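Local coordinates for protein hydrazine synthase subunit beta (Candidatus Kuenenia stuttgartiensis, PDB 5C2V) that forms part of the hydrazine synthase complex, which condenses nitric oxide with ammonium to hydrazine, and may modulate transport of the hydroxylamine intermediate between active sites, at residues Q56-P64 with W98-G108. Numbering follows the deposited sequence.
Sequences QPEASAVTP and WPSGIKISPDG
The methyl group of A61 packs against two isoleucines of the facing strand, its CB lying 3.8 Å from I102 CG2 and 3.9 Å from I104 CG1. Strands 57-62 and 99-104 run side by side in the same direction, 7° apart, yet no backbone hydrogen bond joins them; A59 and A61 bond instead to C72 and Y70 within their own sheet. Small residues suit so close a seam: A59 CB comes within 3.6 Å of G101 CA, where glycine presents only backbone. I104 branches to serve two neighbours. With CG1 beside the backbone N (chi1 -41°) and meeting A61, CG2 is left anti to that N and lies 3.9 Å from P64 CD. The proline ring also rests on G108, the last residue of a type I turn, whose missing side chain leaves room for the ring and whose positive phi favours glycine.

At the other end the contact turns polar. The extended side chain of E58 carries its carboxylate to the indole edge of W98, and OE1 accepts a hydrogen bond from NE1, although the modelled length is implausibly short. The two planes are 52° apart. E58 OE2 takes Q56 NE2 at 3.0 Å, from above the carboxylate plane, and a second amide from Q32, so this oxygen of the buried acid is satisfied. R70 of the gamma subunit makes a cation-pi contact with W98, whose side chain lies about 5 Å from a bound calcium ion. Such first strands of successive four-stranded antiparallel sheets, packed without a backbone hydrogen bond between them, are characteristic of neighbouring blades in a beta-propeller.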
ATOM      1  N   GLN B  56      56.527   4.248 -32.316  1.00 69.82           N
ATOM      2  CA  GLN B  56      55.253   4.025 -31.626  1.00 74.66           C
ATOM      3  C   GLN B  56      55.371   3.670 -30.135  1.00 71.01           C
ATOM      4  O   GLN B  56      54.992   2.570 -29.726  1.00 52.53           O
ATOM      5  CB  GLN B  56      54.486   2.913 -32.356  1.00 78.88           C
ATOM      6  CG  GLN B  56      53.021   2.802 -32.003  1.00 79.41           C
ATOM      7  CD  GLN B  56      52.291   1.823 -32.887  1.00 81.45           C
ATOM      8  OE1 GLN B  56      52.573   1.702 -34.078  1.00 74.30           O
ATOM      9  NE2 GLN B  56      51.350   1.112 -32.303  1.00 80.73           N
ATOM     10  N   PRO B  57      55.942   4.576 -29.318  1.00 65.58           N
ATOM     11  CA  PRO B  57      55.897   4.261 -27.885  1.00 60.87           C
ATOM     12  C   PRO B  57      54.475   4.260 -27.316  1.00 67.38           C
ATOM     13  O   PRO B  57      53.776   5.264 -27.456  1.00 59.09           O
ATOM     14  CB  PRO B  57      56.726   5.387 -27.266  1.00 58.28           C
ATOM     15  CG  PRO B  57      56.532   6.540 -28.200  1.00 70.91           C
ATOM     16  CD  PRO B  57      56.436   5.940 -29.578  1.00 68.05           C
ATOM     17  N   GLU B  58      54.041   3.168 -26.692  1.00 64.54           N
ATOM     18  CA  GLU B  58      52.793   3.196 -25.928  1.00 71.99           C
ATOM     19  C   GLU B  58      52.862   3.231 -24.394  1.00 81.29           C
ATOM     20  O   GLU B  58      51.823   3.347 -23.743  1.00 66.16           O
ATOM     21  CB  GLU B  58      51.917   2.038 -26.392  1.00 64.18           C
ATOM     22  CG  GLU B  58      51.498   2.272 -27.828  1.00 59.41           C
ATOM     23  CD  GLU B  58      50.692   1.156 -28.428  1.00 62.77           C
ATOM     24  OE1 GLU B  58      50.574   0.082 -27.802  1.00 61.98           O
ATOM     25  OE2 GLU B  58      50.157   1.376 -29.534  1.00 70.79           O
ATOM     26  N   ALA B  59      54.053   3.147 -23.811  1.00 80.23           N
ATOM     27  CA  ALA B  59      54.149   3.095 -22.350  1.00 72.58           C
ATOM     28  C   ALA B  59      55.510   3.526 -21.818  1.00 79.25           C
ATOM     29  O   ALA B  59      56.510   3.471 -22.531  1.00 78.75           O
ATOM     30  CB  ALA B  59      53.821   1.689 -21.856  1.00 51.84           C
ATOM     31  N   SER B  60      55.541   3.937 -20.553  1.00 68.96           N
ATOM     32  CA  SER B  60      56.790   4.318 -19.899  1.00 61.03           C
ATOM     33  C   SER B  60      56.743   4.121 -18.382  1.00 76.25           C
ATOM     34  O   SER B  60      55.688   4.252 -17.761  1.00 78.45           O
ATOM     35  CB  SER B  60      57.137   5.771 -20.228  1.00 54.62           C
ATOM     36  OG  SER B  60      56.097   6.648 -19.834  1.00 72.50           O
ATOM     37  N   ALA B  61      57.896   3.815 -17.795  1.00 84.28           N
ATOM     38  CA  ALA B  61      58.015   3.674 -16.345  1.00 72.86           C
ATOM     39  C   ALA B  61      59.279   4.362 -15.832  1.00 76.52           C
ATOM     40  O   ALA B  61      60.330   4.307 -16.470  1.00 72.18           O
ATOM     41  CB  ALA B  61      58.013   2.206 -15.950  1.00 57.68           C
ATOM     42  N   VAL B  62      59.169   5.005 -14.674  1.00 67.85           N
ATOM     43  CA  VAL B  62      60.287   5.744 -14.096  1.00 58.29           C
ATOM     44  C   VAL B  62      60.955   4.956 -12.972  1.00 56.02           C
ATOM     45  O   VAL B  62      60.283   4.293 -12.182  1.00 69.87           O
ATOM     46  CB  VAL B  62      59.826   7.114 -13.550  1.00 63.80           C
ATOM     47  CG1 VAL B  62      61.023   7.961 -13.138  1.00 56.06           C
ATOM     48  CG2 VAL B  62      58.989   7.842 -14.585  1.00 56.60           C
ATOM     49  N   THR B  63      62.282   5.024 -12.911  1.00 71.52           N
ATOM     50  CA  THR B  63      63.037   4.411 -11.826  1.00 75.08           C
ATOM     51  C   THR B  63      62.763   5.153 -10.518  1.00 78.13           C
ATOM     52  O   THR B  63      62.492   6.353 -10.537  1.00 76.35           O
ATOM     53  CB  THR B  63      64.552   4.410 -12.121  1.00 68.88           C
ATOM     54  OG1 THR B  63      65.008   5.757 -12.301  1.00 69.44           O
ATOM     55  CG2 THR B  63      64.850   3.606 -13.378  1.00 67.57           C
ATOM     56  N   PRO B  64      62.819   4.435  -9.381  1.00 77.14           N
ATOM     57  CA  PRO B  64      62.551   5.007  -8.054  1.00 72.99           C
ATOM     58  C   PRO B  64      63.342   6.281  -7.751  1.00 78.36           C
ATOM     59  O   PRO B  64      62.826   7.170  -7.075  1.00 62.91           O
ATOM     60  CB  PRO B  64      62.965   3.880  -7.106  1.00 61.54           C
ATOM     61  CG  PRO B  64      62.709   2.644  -7.883  1.00 64.23           C
ATOM     62  CD  PRO B  64      63.052   2.980  -9.308  1.00 67.22           C
ATOM     63  N   TRP B  98      55.185  -6.259 -29.387  1.00 67.86           N
ATOM     64  CA  TRP B  98      54.370  -5.146 -28.915  1.00 62.08           C
ATOM     65  C   TRP B  98      54.410  -4.971 -27.408  1.00 64.66           C
ATOM     66  O   TRP B  98      53.452  -5.340 -26.723  1.00 54.94           O
ATOM     67  CB  TRP B  98      52.919  -5.310 -29.357  1.00 42.27           C
ATOM     68  CG  TRP B  98      52.171  -4.028 -29.296  1.00 65.60           C
ATOM     69  CD1 TRP B  98      51.968  -3.233 -28.201  1.00 79.86           C
ATOM     70  CD2 TRP B  98      51.577  -3.348 -30.401  1.00 54.06           C
ATOM     71  NE1 TRP B  98      51.252  -2.117 -28.558  1.00 78.67           N
ATOM     72  CE2 TRP B  98      51.005  -2.165 -29.902  1.00 64.86           C
ATOM     73  CE3 TRP B  98      51.461  -3.634 -31.764  1.00 77.74           C
ATOM     74  CZ2 TRP B  98      50.329  -1.272 -30.721  1.00 72.28           C
ATOM     75  CZ3 TRP B  98      50.789  -2.743 -32.573  1.00 79.55           C
ATOM     76  CH2 TRP B  98      50.229  -1.579 -32.049  1.00 74.02           C
ATOM     77  N   PRO B  99      55.532  -4.471 -26.866  1.00 71.88           N
ATOM     78  CA  PRO B  99      55.331  -4.194 -25.445  1.00 71.90           C
ATOM     79  C   PRO B  99      54.266  -3.112 -25.262  1.00 62.15           C
ATOM     80  O   PRO B  99      54.399  -2.022 -25.818  1.00 58.79           O
ATOM     81  CB  PRO B  99      56.708  -3.707 -24.992  1.00 67.46           C
ATOM     82  CG  PRO B  99      57.361  -3.182 -26.238  1.00 63.70           C
ATOM     83  CD  PRO B  99      56.853  -4.045 -27.357  1.00 64.92           C
ATOM     84  N   SER B 100      53.227  -3.411 -24.489  1.00 79.55           N
ATOM     85  CA  SER B 100      52.193  -2.423 -24.201  1.00 69.33           C
ATOM     86  C   SER B 100      52.333  -1.769 -22.832  1.00 59.17           C
ATOM     87  O   SER B 100      51.582  -0.851 -22.498  1.00 75.57           O
ATOM     88  CB  SER B 100      50.810  -3.063 -24.331  1.00 55.40           C
ATOM     89  OG  SER B 100      50.698  -4.198 -23.494  1.00 73.05           O
ATOM     90  N   GLY B 101      53.292  -2.235 -22.042  1.00 68.14           N
ATOM     91  CA  GLY B 101      53.461  -1.716 -20.699  1.00 54.95           C
ATOM     92  C   GLY B 101      54.719  -2.196 -20.010  1.00 54.80           C
ATOM     93  O   GLY B 101      55.249  -3.269 -20.314  1.00 51.85           O
ATOM     94  N   ILE B 102      55.180  -1.397 -19.054  1.00 62.34           N
ATOM     95  CA  ILE B 102      56.425  -1.665 -18.354  1.00 52.85           C
ATOM     96  C   ILE B 102      56.371  -1.101 -16.935  1.00 55.80           C
ATOM     97  O   ILE B 102      55.772  -0.049 -16.709  1.00 51.57           O
ATOM     98  CB  ILE B 102      57.620  -1.071 -19.130  1.00 62.08           C
ATOM     99  CG1 ILE B 102      58.953  -1.491 -18.509  1.00 70.09           C
ATOM    100  CG2 ILE B 102      57.498   0.447 -19.246  1.00 49.44           C
ATOM    101  CD1 ILE B 102      60.138  -1.210 -19.402  1.00 65.21           C
ATOM    102  N   LYS B 103      56.980  -1.800 -15.979  1.00 61.94           N
ATOM    103  CA  LYS B 103      57.038  -1.294 -14.605  1.00 73.89           C
ATOM    104  C   LYS B 103      58.320  -1.680 -13.874  1.00 60.72           C
ATOM    105  O   LYS B 103      58.831  -2.783 -14.037  1.00 50.40           O
ATOM    106  CB  LYS B 103      55.825  -1.772 -13.805  1.00 64.54           C
ATOM    107  CG  LYS B 103      54.601  -0.898 -14.002  1.00 59.75           C
ATOM    108  CD  LYS B 103      53.318  -1.670 -13.842  1.00 64.92           C
ATOM    109  CE  LYS B 103      52.120  -0.743 -13.968  1.00 49.44           C
ATOM    110  NZ  LYS B 103      52.475   0.670 -13.684  1.00 66.03           N
ATOM    111  N   ILE B 104      58.828  -0.762 -13.060  1.00 61.15           N
ATOM    112  CA  ILE B 104      60.077  -0.982 -12.339  1.00 68.49           C
ATOM    113  C   ILE B 104      59.822  -1.562 -10.950  1.00 55.86           C
ATOM    114  O   ILE B 104      58.886  -1.154 -10.261  1.00 67.75           O
ATOM    115  CB  ILE B 104      60.883   0.326 -12.202  1.00 67.33           C
ATOM    116  CG1 ILE B 104      60.836   1.126 -13.507  1.00 59.04           C
ATOM    117  CG2 ILE B 104      62.319   0.036 -11.789  1.00 67.78           C
ATOM    118  CD1 ILE B 104      61.501   0.437 -14.676  1.00 49.59           C
ATOM    119  N   SER B 105      60.656  -2.516 -10.548  1.00 60.05           N
ATOM    120  CA  SER B 105      60.564  -3.124  -9.225  1.00 70.98           C
ATOM    121  C   SER B 105      60.802  -2.082  -8.132  1.00 74.34           C
ATOM    122  O   SER B 105      61.459  -1.069  -8.377  1.00 64.45           O
ATOM    123  CB  SER B 105      61.571  -4.272  -9.098  1.00 62.36           C
ATOM    124  OG  SER B 105      62.902  -3.801  -9.217  1.00 72.92           O
ATOM    125  N   PRO B 106      60.253  -2.317  -6.926  1.00 78.00           N
ATOM    126  CA  PRO B 106      60.425  -1.396  -5.795  1.00 58.86           C
ATOM    127  C   PRO B 106      61.887  -1.071  -5.493  1.00 70.15           C
ATOM    128  O   PRO B 106      62.203   0.074  -5.172  1.00 69.44           O
ATOM    129  CB  PRO B 106      59.790  -2.158  -4.630  1.00 55.11           C
ATOM    130  CG  PRO B 106      58.756  -3.008  -5.270  1.00 66.62           C
ATOM    131  CD  PRO B 106      59.332  -3.421  -6.596  1.00 57.89           C
ATOM    132  N   ASP B 107      62.763  -2.066  -5.600  1.00 65.99           N
ATOM    133  CA  ASP B 107      64.188  -1.848  -5.368  1.00 74.90           C
ATOM    134  C   ASP B 107      64.840  -1.161  -6.564  1.00 78.74           C
ATOM    135  O   ASP B 107      65.983  -0.710  -6.488  1.00 87.86           O
ATOM    136  CB  ASP B 107      64.895  -3.172  -5.058  1.00 72.90           C
ATOM    137  CG  ASP B 107      64.554  -4.271  -6.050  1.00 76.98           C
ATOM    138  OD1 ASP B 107      64.250  -3.958  -7.220  1.00 76.47           O
ATOM    139  OD2 ASP B 107      64.593  -5.456  -5.656  1.00 81.57           O
ATOM    140  N   GLY B 108      64.105  -1.090  -7.669  1.00 79.07           N
ATOM    141  CA  GLY B 108      64.582  -0.430  -8.870  1.00 80.69           C
ATOM    142  C   GLY B 108      65.620  -1.238  -9.624  1.00 77.02           C
ATOM    143  O   GLY B 108      66.261  -0.729 -10.543  1.00 60.65           O
TER